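Tyrosine-protein phosphatase non-receptor type 18 (PDB 2OC3) hydrolyses phosphotyrosine in proteins, removing phosphate from autophosphorylated tyrosine kinases, the chain here being its catalytic domain. Local coordinates at residues A[176-181]-A[191-196]. Numbering follows the deposited sequence. Where two conformers were deposited one is given.
Sequences MLRTLK and VYQLQY
Q195 OE1 is gripped end-on by both terminal nitrogens of R178, NH1 at 2.9 Å and NH2 at 3.1 Å, and also accepts from a water. It lies in the guanidinium plane; the NH2 bond is the more bent (N-H...O 141°, against 158° for NH1). NH1 gives a second bond to Q193 OE1 (2.8 Å), likewise near that plane, so two amide oxygens fix the rotation of the guanidinium. Chi1 of -55° sets R178 CG beside the backbone N; from CG the chain runs extended to NE, side by side with Q193. Strands 175-184 and 187-196 form an antiparallel hairpin in the central sheet of the phosphatase domain, between strands 161-170 and 130-133, with M176–Q195, R178–Q193 and L180–V191 as hydrogen-bonded pairs. These six residues share one face. On the opposite face, which helix 209-222 packs against, L177 CD1 touches L194 CD2 (3.7 Å), and T179 OG1 lies 3.4 Å from Y192 CE1. Beyond the hairpin, W149 gives R178 a cation-pi contact; Y148 OH and C135 O engage the amide nitrogens of Q193 and Q195. Q195 lies about 10 Å, side chain to side chain, from the predicted nucleophile C233. Two amide oxygens and a salt bridge from NE to E168 would probably offset the buried charge of R178 and favour its ionised form.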
loop_
_atom_site.group_PDB
_atom_site.type_symbol
_atom_site.label_atom_id
_atom_site.label_comp_id
_atom_site.label_asym_id
_atom_site.label_seq_id
_atom_site.Cartn_x
_atom_site.Cartn_y
_atom_site.Cartn_z
ATOM N N MET A 176 -13.832 4.467 -5.705
ATOM C CA MET A 176 -14.827 3.408 -5.573
ATOM C C MET A 176 -14.642 2.734 -4.213
ATOM O O MET A 176 -13.493 2.470 -3.795
ATOM C CB MET A 176 -14.645 2.401 -6.701
ATOM C CG MET A 176 -15.276 1.060 -6.500
ATOM S SD MET A 176 -17.044 1.158 -6.491
ATOM C CE MET A 176 -17.362 1.282 -8.226
ATOM N N LEU A 177 -15.740 2.405 -3.538
ATOM C CA LEU A 177 -15.743 1.602 -2.304
ATOM C C LEU A 177 -16.554 0.362 -2.567
ATOM O O LEU A 177 -17.747 0.450 -2.827
ATOM C CB LEU A 177 -16.359 2.367 -1.155
ATOM C CG LEU A 177 -16.525 1.593 0.179
ATOM C CD1 LEU A 177 -15.234 1.113 0.777
ATOM C CD2 LEU A 177 -17.285 2.415 1.238
ATOM N N ARG A 178 -15.935 -0.830 -2.489
ATOM C CA ARG A 178 -16.592 -2.096 -2.574
ATOM C C ARG A 178 -16.685 -2.752 -1.210
ATOM O O ARG A 178 -15.714 -2.806 -0.465
ATOM C CB ARG A 178 -15.873 -3.033 -3.539
ATOM C CG ARG A 178 -15.671 -2.467 -4.950
ATOM C CD ARG A 178 -15.293 -3.514 -5.960
ATOM N NE ARG A 178 -15.223 -2.939 -7.314
ATOM C CZ ARG A 178 -14.162 -2.298 -7.787
ATOM N NH1 ARG A 178 -13.059 -2.207 -7.089
ATOM N NH2 ARG A 178 -14.180 -1.748 -9.005
ATOM N N THR A 179 -17.853 -3.277 -0.887
ATOM C CA THR A 179 -18.094 -3.998 0.329
ATOM C C THR A 179 -18.121 -5.453 -0.095
ATOM O O THR A 179 -18.975 -5.868 -0.919
ATOM C CB THR A 179 -19.468 -3.599 0.921
ATOM O OG1 THR A 179 -19.496 -2.170 1.107
ATOM C CG2 THR A 179 -19.721 -4.311 2.246
ATOM N N LEU A 180 -17.180 -6.240 0.434
ATOM C CA LEU A 180 -17.004 -7.605 0.035
ATOM C C LEU A 180 -17.319 -8.515 1.207
ATOM O O LEU A 180 -17.088 -8.149 2.360
ATOM C CB LEU A 180 -15.541 -7.853 -0.360
ATOM C CG LEU A 180 -14.992 -6.974 -1.464
ATOM C CD1 LEU A 180 -13.481 -7.290 -1.752
ATOM C CD2 LEU A 180 -15.810 -7.185 -2.741
ATOM N N LYS A 181 -17.805 -9.709 0.880
ATOM C CA LYS A 181 -17.932 -10.817 1.834
ATOM C C LYS A 181 -16.901 -11.825 1.376
ATOM O O LYS A 181 -16.930 -12.239 0.212
ATOM C CB LYS A 181 -19.334 -11.457 1.829
ATOM C CG LYS A 181 -19.389 -12.752 2.663
ATOM C CD LYS A 181 -20.806 -13.222 2.959
ATOM C CE LYS A 181 -21.533 -13.467 1.699
ATOM N NZ LYS A 181 -22.855 -14.177 1.964
ATOM N N VAL A 191 -14.796 -7.401 4.187
ATOM C CA VAL A 191 -13.565 -6.701 3.773
ATOM C C VAL A 191 -14.004 -5.562 2.861
ATOM O O VAL A 191 -14.785 -5.771 1.921
ATOM C CB VAL A 191 -12.572 -7.610 3.053
ATOM C CG1 VAL A 191 -11.355 -6.802 2.561
ATOM C CG2 VAL A 191 -12.116 -8.741 4.028
ATOM N N TYR A 192 -13.576 -4.356 3.197
ATOM C CA TYR A 192 -13.808 -3.188 2.362
ATOM C C TYR A 192 -12.628 -2.937 1.469
ATOM O O TYR A 192 -11.485 -2.984 1.962
ATOM C CB TYR A 192 -14.058 -1.967 3.241
ATOM C CG TYR A 192 -15.385 -2.046 4.012
ATOM C CD1 TYR A 192 -16.556 -1.635 3.407
ATOM C CD2 TYR A 192 -15.462 -2.545 5.292
ATOM C CE1 TYR A 192 -17.793 -1.715 4.061
ATOM C CE2 TYR A 192 -16.716 -2.642 5.983
ATOM C CZ TYR A 192 -17.862 -2.202 5.339
ATOM O OH TYR A 192 -19.108 -2.275 5.980
ATOM N N GLN A 193 -12.893 -2.646 0.200
ATOM C CA GLN A 193 -11.839 -2.286 -0.762
ATOM C C GLN A 193 -12.104 -0.920 -1.345
ATOM O O GLN A 193 -13.195 -0.660 -1.886
ATOM C CB GLN A 193 -11.792 -3.298 -1.890
ATOM C CG GLN A 193 -10.673 -3.061 -2.928
ATOM C CD GLN A 193 -11.094 -3.307 -4.357
ATOM O OE1 GLN A 193 -12.281 -3.335 -4.660
ATOM N NE2 GLN A 193 -10.126 -3.536 -5.245
ATOM N N LEU A 194 -11.132 -0.035 -1.198
ATOM C CA LEU A 194 -11.194 1.259 -1.790
ATOM C C LEU A 194 -10.287 1.270 -2.991
ATOM O O LEU A 194 -9.153 0.832 -2.868
ATOM C CB LEU A 194 -10.764 2.318 -0.813
ATOM C CG LEU A 194 -11.719 2.645 0.336
ATOM C CD1 LEU A 194 -10.994 3.111 1.636
ATOM C CD2 LEU A 194 -12.728 3.668 -0.112
ATOM N N GLN A 195 -10.773 1.737 -4.137
ATOM C CA GLN A 195 -9.984 1.726 -5.362
ATOM C C GLN A 195 -9.934 3.128 -5.921
ATOM O O GLN A 195 -10.957 3.755 -6.133
ATOM C CB GLN A 195 -10.568 0.775 -6.417
ATOM C CG GLN A 195 -9.602 0.646 -7.626
ATOM C CD GLN A 195 -10.133 -0.160 -8.779
ATOM O OE1 GLN A 195 -11.248 -0.702 -8.733
ATOM N NE2 GLN A 195 -9.322 -0.244 -9.846
ATOM N N TYR A 196 -8.740 3.648 -6.123
ATOM C CA TYR A 196 -8.493 4.933 -6.772
ATOM C C TYR A 196 -8.557 4.652 -8.278
ATOM O O TYR A 196 -7.876 3.735 -8.780
ATOM C CB TYR A 196 -7.108 5.498 -6.354
ATOM C CG TYR A 196 -7.007 6.962 -6.614
ATOM C CD1 TYR A 196 -7.159 7.864 -5.594
ATOM C CD2 TYR A 196 -6.821 7.467 -7.894
ATOM C CE1 TYR A 196 -7.136 9.239 -5.838
ATOM C CE2 TYR A 196 -6.805 8.821 -8.145
ATOM C CZ TYR A 196 -6.958 9.700 -7.115
ATOM O OH TYR A 196 -6.965 11.079 -7.377
HETATM O O HOH W 1 -12.512 -1.447 -11.182
#